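Local coordinates for protein TCR beta chain (Gallus gallus, PDB 6LIR) that pairs with the TCR alpha chain to form the chicken alpha-beta T-cell receptor, which probably recognises peptide antigens presented by MHC molecules, at residues V154-N158 / G159-T163; F124-K128 / Q129-E133. One frame throughout, in Å; residues are numbered along the deposited sequence.

Interaction 1: residues V154-N158 / G159-T163; sequences VWKVN and GVKRT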
ATOM      1  N   VAL B 154      -8.540  -1.477   7.842  1.00 39.34           N
ATOM      2  CA  VAL B 154      -9.327  -2.201   6.853  1.00 37.48           C
ATOM      3  C   VAL B 154     -10.806  -2.038   7.166  1.00 42.16           C
ATOM      4  O   VAL B 154     -11.197  -1.685   8.281  1.00 42.55           O
ATOM      5  CB  VAL B 154      -8.961  -3.702   6.790  1.00 44.78           C
ATOM      6  CG1 VAL B 154      -7.549  -3.889   6.260  1.00 40.90           C
ATOM      7  CG2 VAL B 154      -9.120  -4.346   8.160  1.00 40.79           C
ATOM      8  N   TRP B 155     -11.633  -2.331   6.166  1.00 37.52           N
ATOM      9  CA  TRP B 155     -13.079  -2.294   6.308  1.00 37.10           C
ATOM     10  C   TRP B 155     -13.665  -3.693   6.185  1.00 42.08           C
ATOM     11  O   TRP B 155     -13.224  -4.490   5.351  1.00 39.12           O
ATOM     12  CB  TRP B 155     -13.713  -1.398   5.242  1.00 42.28           C
ATOM     13  CG  TRP B 155     -13.510   0.068   5.441  1.00 38.65           C
ATOM     14  CD1 TRP B 155     -12.508   0.835   4.921  1.00 40.68           C
ATOM     15  CD2 TRP B 155     -14.350   0.954   6.186  1.00 41.10           C
ATOM     16  NE1 TRP B 155     -12.667   2.146   5.306  1.00 39.90           N
ATOM     17  CE2 TRP B 155     -13.789   2.245   6.084  1.00 41.90           C
ATOM     18  CE3 TRP B 155     -15.520   0.783   6.934  1.00 38.01           C
ATOM     19  CZ2 TRP B 155     -14.358   3.356   6.702  1.00 42.55           C
ATOM     20  CZ3 TRP B 155     -16.082   1.887   7.548  1.00 41.59           C
ATOM     21  CH2 TRP B 155     -15.502   3.157   7.427  1.00 40.01           C
ATOM     22  N   LYS B 156     -14.665  -3.984   7.015  1.00 40.31           N
ATOM     23  CA  LYS B 156     -15.572  -5.100   6.801  1.00 41.34           C
ATOM     24  C   LYS B 156     -16.994  -4.574   6.668  1.00 44.70           C
ATOM     25  O   LYS B 156     -17.405  -3.689   7.425  1.00 44.83           O
ATOM     26  CB  LYS B 156     -15.482  -6.117   7.942  1.00 43.47           C
ATOM     27  CG  LYS B 156     -14.192  -6.924   7.943  1.00 48.81           C
ATOM     28  CD  LYS B 156     -14.248  -8.060   8.955  1.00 47.34           C
ATOM     29  CE  LYS B 156     -12.993  -8.908   8.898  1.00 52.96           C
ATOM     30  NZ  LYS B 156     -12.990  -9.974   9.936  1.00 62.82           N
ATOM     31  N   VAL B 157     -17.754  -5.130   5.731  1.00 39.78           N
ATOM     32  CA  VAL B 157     -19.175  -4.831   5.606  1.00 47.05           C
ATOM     33  C   VAL B 157     -19.935  -6.126   5.856  1.00 49.30           C
ATOM     34  O   VAL B 157     -19.841  -7.073   5.063  1.00 50.38           O
ATOM     35  CB  VAL B 157     -19.528  -4.235   4.236  1.00 47.41           C
ATOM     36  CG1 VAL B 157     -21.026  -4.005   4.138  1.00 47.40           C
ATOM     37  CG2 VAL B 157     -18.775  -2.933   4.012  1.00 44.35           C
ATOM     38  N   ASN B 158     -20.702  -6.157   6.943  1.00 48.24           N
ATOM     39  CA  ASN B 158     -21.468  -7.329   7.358  1.00 51.08           C
ATOM     40  C   ASN B 158     -20.567  -8.562   7.442  1.00 54.37           C
ATOM     41  O   ASN B 158     -20.806  -9.592   6.809  1.00 56.69           O
ATOM     42  CB  ASN B 158     -22.651  -7.565   6.418  1.00 49.63           C
ATOM     43  CG  ASN B 158     -23.690  -6.463   6.506  1.00 51.67           C
ATOM     44  OD1 ASN B 158     -23.914  -5.892   7.574  1.00 46.03           O
ATOM     45  ND2 ASN B 158     -24.328  -6.158   5.382  1.00 47.71           N
ATOM     46  N   GLY B 159     -19.514  -8.438   8.249  1.00 52.31           N
ATOM     47  CA  GLY B 159     -18.589  -9.527   8.486  1.00 58.56           C
ATOM     48  C   GLY B 159     -17.649  -9.869   7.348  1.00 56.46           C
ATOM     49  O   GLY B 159     -16.756 -10.702   7.544  1.00 56.18           O
ATOM     50  N   VAL B 160     -17.807  -9.269   6.170  1.00 49.22           N
ATOM     51  CA  VAL B 160     -17.025  -9.626   4.992  1.00 53.69           C
ATOM     52  C   VAL B 160     -16.011  -8.527   4.700  1.00 52.90           C
ATOM     53  O   VAL B 160     -16.336  -7.336   4.768  1.00 50.09           O
ATOM     54  CB  VAL B 160     -17.946  -9.859   3.777  1.00 56.25           C
ATOM     55  CG1 VAL B 160     -17.144 -10.275   2.553  1.00 53.45           C
ATOM     56  CG2 VAL B 160     -19.012 -10.896   4.109  1.00 55.13           C
ATOM     57  N   LYS B 161     -14.790  -8.933   4.340  1.00 49.06           N
ATOM     58  CA  LYS B 161     -13.768  -7.990   3.893  1.00 48.44           C
ATOM     59  C   LYS B 161     -14.276  -7.192   2.703  1.00 46.30           C
ATOM     60  O   LYS B 161     -14.772  -7.763   1.728  1.00 48.55           O
ATOM     61  CB  LYS B 161     -12.483  -8.726   3.507  1.00 49.24           C
ATOM     62  CG  LYS B 161     -12.058  -9.813   4.476  1.00 60.13           C
ATOM     63  CD  LYS B 161     -10.687  -9.559   5.071  1.00 61.61           C
ATOM     64  CE  LYS B 161     -10.291 -10.703   5.999  1.00 67.93           C
ATOM     65  NZ  LYS B 161      -9.149 -11.500   5.468  1.00 62.69           N
ATOM     66  N   ARG B 162     -14.157  -5.872   2.780  1.00 47.12           N
ATOM     67  CA  ARG B 162     -14.646  -4.993   1.728  1.00 41.44           C
ATOM     68  C   ARG B 162     -13.481  -4.210   1.150  1.00 38.80           C
ATOM     69  O   ARG B 162     -12.691  -3.619   1.893  1.00 41.87           O
ATOM     70  CB  ARG B 162     -15.705  -4.037   2.281  1.00 44.82           C
ATOM     71  CG  ARG B 162     -16.136  -2.937   1.325  1.00 40.84           C
ATOM     72  CD  ARG B 162     -17.064  -3.479   0.259  1.00 44.15           C
ATOM     73  NE  ARG B 162     -17.811  -2.414  -0.402  1.00 48.83           N
ATOM     74  CZ  ARG B 162     -19.094  -2.147  -0.177  1.00 45.90           C
ATOM     75  NH1 ARG B 162     -19.690  -1.157  -0.825  1.00 47.10           N
ATOM     76  NH2 ARG B 162     -19.783  -2.872   0.694  1.00 49.95           N
ATOM     77  N   THR B 163     -13.399  -4.178  -0.175  1.00 43.45           N
ATOM     78  CA  THR B 163     -12.394  -3.398  -0.872  1.00 41.70           C
ATOM     79  C   THR B 163     -12.975  -2.399  -1.856  1.00 45.87           C
ATOM     80  O   THR B 163     -12.382  -1.338  -2.072  1.00 40.73           O
ATOM     81  CB  THR B 163     -11.460  -4.330  -1.663  1.00 43.30           C
ATOM     82  OG1 THR B 163     -12.243  -5.309  -2.362  1.00 56.05           O
ATOM     83  CG2 THR B 163     -10.488  -5.041  -0.743  1.00 43.29           C
TER
HETATM   84  O   HOH W   1     -10.525  -3.009   3.523  1.00 45.66           O

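Interaction 2: residues F124-K128 / Q129-E133; sequences FSPSK and QEIQE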
ATOM      1  N   PHE B 124     -16.680   8.772  11.183  1.00 38.97           N
ATOM      2  CA  PHE B 124     -17.479   9.976  11.060  1.00 40.63           C
ATOM      3  C   PHE B 124     -18.797   9.642  10.381  1.00 37.33           C
ATOM      4  O   PHE B 124     -18.834   8.885   9.407  1.00 40.73           O
ATOM      5  CB  PHE B 124     -16.713  11.053  10.294  1.00 40.25           C
ATOM      6  CG  PHE B 124     -15.606  11.681  11.096  1.00 38.93           C
ATOM      7  CD1 PHE B 124     -15.827  12.841  11.820  1.00 45.63           C
ATOM      8  CD2 PHE B 124     -14.351  11.099  11.142  1.00 39.44           C
ATOM      9  CE1 PHE B 124     -14.814  13.418  12.563  1.00 48.43           C
ATOM     10  CE2 PHE B 124     -13.331  11.669  11.887  1.00 41.42           C
ATOM     11  CZ  PHE B 124     -13.564  12.830  12.597  1.00 44.23           C
ATOM     12  N   SER B 125     -19.881  10.174  10.933  1.00 42.01           N
ATOM     13  CA  SER B 125     -21.173  10.054  10.281  1.00 45.07           C
ATOM     14  C   SER B 125     -21.101  10.685   8.894  1.00 41.12           C
ATOM     15  O   SER B 125     -20.502  11.753   8.728  1.00 45.24           O
ATOM     16  CB  SER B 125     -22.266  10.731  11.111  1.00 40.61           C
ATOM     17  OG  SER B 125     -22.156  10.384  12.478  1.00 46.90           O
ATOM     18  N   PRO B 126     -21.676  10.052   7.877  1.00 41.31           N
ATOM     19  CA  PRO B 126     -21.618  10.630   6.533  1.00 46.02           C
ATOM     20  C   PRO B 126     -22.531  11.840   6.427  1.00 46.67           C
ATOM     21  O   PRO B 126     -23.518  11.975   7.155  1.00 43.42           O
ATOM     22  CB  PRO B 126     -22.099   9.490   5.632  1.00 44.49           C
ATOM     23  CG  PRO B 126     -22.969   8.668   6.516  1.00 45.25           C
ATOM     24  CD  PRO B 126     -22.361   8.748   7.891  1.00 44.80           C
ATOM     25  N   SER B 127     -22.171  12.740   5.518  1.00 43.60           N
ATOM     26  CA  SER B 127     -22.910  13.986   5.371  1.00 44.77           C
ATOM     27  C   SER B 127     -24.259  13.730   4.715  1.00 41.01           C
ATOM     28  O   SER B 127     -24.339  13.104   3.653  1.00 38.16           O
ATOM     29  CB  SER B 127     -22.099  14.978   4.539  1.00 45.01           C
ATOM     30  OG  SER B 127     -22.845  16.154   4.279  1.00 51.97           O
ATOM     31  N   LYS B 128     -25.325  14.235   5.343  1.00 43.48           N
ATOM     32  CA  LYS B 128     -26.647  14.139   4.735  1.00 46.05           C
ATOM     33  C   LYS B 128     -26.715  14.946   3.446  1.00 42.91           C
ATOM     34  O   LYS B 128     -27.438  14.574   2.515  1.00 45.89           O
ATOM     35  CB  LYS B 128     -27.723  14.601   5.723  1.00 46.84           C
ATOM     36  CG  LYS B 128     -27.722  13.838   7.041  1.00 53.90           C
ATOM     37  CD  LYS B 128     -29.131  13.696   7.612  1.00 57.85           C
ATOM     38  CE  LYS B 128     -29.148  12.754   8.812  1.00 67.16           C
ATOM     39  NZ  LYS B 128     -29.977  11.535   8.578  1.00 71.70           N
ATOM     40  N   GLN B 129     -25.950  16.035   3.366  1.00 43.19           N
ATOM     41  CA  GLN B 129     -25.917  16.834   2.147  1.00 43.59           C
ATOM     42  C   GLN B 129     -25.243  16.077   1.007  1.00 42.35           C
ATOM     43  O   GLN B 129     -25.726  16.111  -0.131  1.00 38.64           O
ATOM     44  CB  GLN B 129     -25.217  18.166   2.404  1.00 42.62           C
ATOM     45  CG  GLN B 129     -25.387  19.163   1.274  1.00 52.96           C
ATOM     46  CD  GLN B 129     -24.504  20.379   1.435  1.00 62.23           C
ATOM     47  OE1 GLN B 129     -23.971  20.631   2.516  1.00 67.06           O
ATOM     48  NE2 GLN B 129     -24.337  21.139   0.357  1.00 61.17           N
ATOM     49  N   GLU B 130     -24.108  15.420   1.277  1.00 43.42           N
ATOM     50  CA  GLU B 130     -23.481  14.592   0.248  1.00 40.47           C
ATOM     51  C   GLU B 130     -24.451  13.532  -0.259  1.00 38.92           C
ATOM     52  O   GLU B 130     -24.596  13.333  -1.472  1.00 38.16           O
ATOM     53  CB  GLU B 130     -22.206  13.926   0.780  1.00 39.64           C
ATOM     54  CG  GLU B 130     -21.636  12.866  -0.182  1.00 39.70           C
ATOM     55  CD  GLU B 130     -20.518  12.009   0.421  1.00 41.12           C
ATOM     56  OE1 GLU B 130     -19.606  11.608  -0.334  1.00 42.26           O
ATOM     57  OE2 GLU B 130     -20.544  11.733   1.639  1.00 36.00           O
ATOM     58  N   ILE B 131     -25.127  12.844   0.664  1.00 36.48           N
ATOM     59  CA  ILE B 131     -26.082  11.802   0.291  1.00 41.69           C
ATOM     60  C   ILE B 131     -27.134  12.355  -0.664  1.00 45.15           C
ATOM     61  O   ILE B 131     -27.474  11.728  -1.673  1.00 45.17           O
ATOM     62  CB  ILE B 131     -26.731  11.200   1.552  1.00 41.34           C
ATOM     63  CG1 ILE B 131     -25.682  10.477   2.399  1.00 45.35           C
ATOM     64  CG2 ILE B 131     -27.851  10.252   1.175  1.00 40.54           C
ATOM     65  CD1 ILE B 131     -26.175  10.094   3.785  1.00 42.45           C
ATOM     66  N   GLN B 132     -27.695  13.519  -0.339  1.00 46.32           N
ATOM     67  CA  GLN B 132     -28.697  14.121  -1.216  1.00 47.89           C
ATOM     68  C   GLN B 132     -28.088  14.572  -2.542  1.00 44.41           C
ATOM     69  O   GLN B 132     -28.642  14.297  -3.613  1.00 48.87           O
ATOM     70  CB  GLN B 132     -29.387  15.284  -0.506  1.00 47.27           C
ATOM     71  CG  GLN B 132     -30.273  14.819   0.636  1.00 57.38           C
ATOM     72  CD  GLN B 132     -30.703  15.939   1.561  1.00 63.53           C
ATOM     73  OE1 GLN B 132     -30.552  15.840   2.778  1.00 67.30           O
ATOM     74  NE2 GLN B 132     -31.262  17.003   0.992  1.00 63.19           N
ATOM     75  N   GLU B 133     -26.969  15.303  -2.490  1.00 40.66           N
ATOM     76  CA  GLU B 133     -26.391  15.864  -3.713  1.00 46.10           C
ATOM     77  C   GLU B 133     -25.806  14.784  -4.620  1.00 47.20           C
ATOM     78  O   GLU B 133     -26.004  14.816  -5.841  1.00 42.34           O
ATOM     79  CB  GLU B 133     -25.321  16.898  -3.365  1.00 43.76           C
ATOM     80  CG  GLU B 133     -25.860  18.155  -2.710  1.00 45.84           C
ATOM     81  CD  GLU B 133     -24.756  19.096  -2.275  1.00 54.03           C
ATOM     82  OE1 GLU B 133     -23.572  18.758  -2.485  1.00 56.23           O
ATOM     83  OE2 GLU B 133     -25.069  20.175  -1.727  1.00 64.19           O
TER
HETATM   84  O   HOH W   2     -19.868  11.882   4.037  1.00 36.69           O

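Interaction 1: residues V154-N158 / G159-T163
Val157 and Val160 grip each other through two backbone hydrogen bonds, Val157 N to Val160 O at 2.8 Å and Val160 N to Val157 O at 3.2 Å, which close a type I' beta turn over Asn158 and Gly159. Farther along, Arg162 N donates to Trp155 O at 3.1 Å, and a water that accepts from Trp155 N and donates to Arg162 O bridges the other side of that pair. This is a tight beta hairpin at the border of one sheet of the C1-set immunoglobulin domain; Trp155 sends its indole into the sandwich core, against the Cys141 and Cys201 disulfide, with NE1 hydrogen-bonded to Ser183 OG. Arg162 lies on the same face as Val157. Its CG stands opposite the backbone N (chi1 171°) and the chain bends at chi2 (76°), bringing NH2 obliquely past Val157 CG2 at 3.5 Å, while Glu191 takes that nitrogen in a salt bridge. On the other face the extended Lys156 chain runs past the turn, its CD 3.9 Å from Gly159 O; its CE comes within 4.4 Å of Lys161 CE. Replacing Lys156 with an alanine would probably leave Gly159 O and the aliphatic part of Lys161 without the methylene chain beside them.

Interaction 2: residues F124-K128 / Q129-E133
Ser127 OG reaches the backbone amides of the following turn, accepting weak hydrogen bonds from Gln129 N at 3.2 Å and Glu130 N at 3.3 Å. The second is nearly straight at the hydrogen (168°), whereas the first is strongly bent. With OG opposite its own backbone N (chi1 175°), the hydroxyl is swung over the start of the helix, and Ser127 CB packs 3.9 Å from Glu130 CB. The carbonyls of Ser127 and Lys128 start the i to i+4 ladder, Ser127 O taking Ile131 N at 3.1 Å and Lys128 O taking Gln132 N. Ile131 also lays its CG1 3.2 Å from Ser127 O, so the capping residue's carbonyl is flanked by hydrocarbon as well as bonded. Ser127 is thus the N-cap of the short helix 128-134, which follows the first strand of the C1-set immunoglobulin domain. Farther out, a water accepts from Ser127 N and donates to Glu130 OE2, linking the cap residue to an acid one turn on. Glu130 is extended beyond CG and buried; its OE1 is held by Thr138 and by a salt bridge to Arg186, which probably stabilises the carboxylate in its charged form. Pro126 CG meets Ile131 CD1 at 4.4 Å, and both side chains rest on Ala137 and Trp192. The TCR alpha chain also reaches this turn: Leu120 of that chain packs on Ser127, and Tyr118 OH of the same TCR alpha chain is hydrogen-bonded to Glu133 OE1.

Along the chain, interaction 2 comes first: leaving strand 120-124, the backbone passes through a short loop and turns into helix 128-134. Strand 136-146 then carries it back across one sheet before strand 152-157 enters the other, where interaction 1 closes the hairpin with edge strand 160-162. The two local contacts follow in series, neither nesting nor crossing; the centres of interaction 1 and interaction 2 lie about 21 Å apart, and the two do not touch. Both belong to the same constant domain. Helix 189-192 stands near each, Glu191 serving the hairpin and Trp192 the capped helix, while the TCR alpha chain meets interaction 2 and leaves interaction 1 untouched.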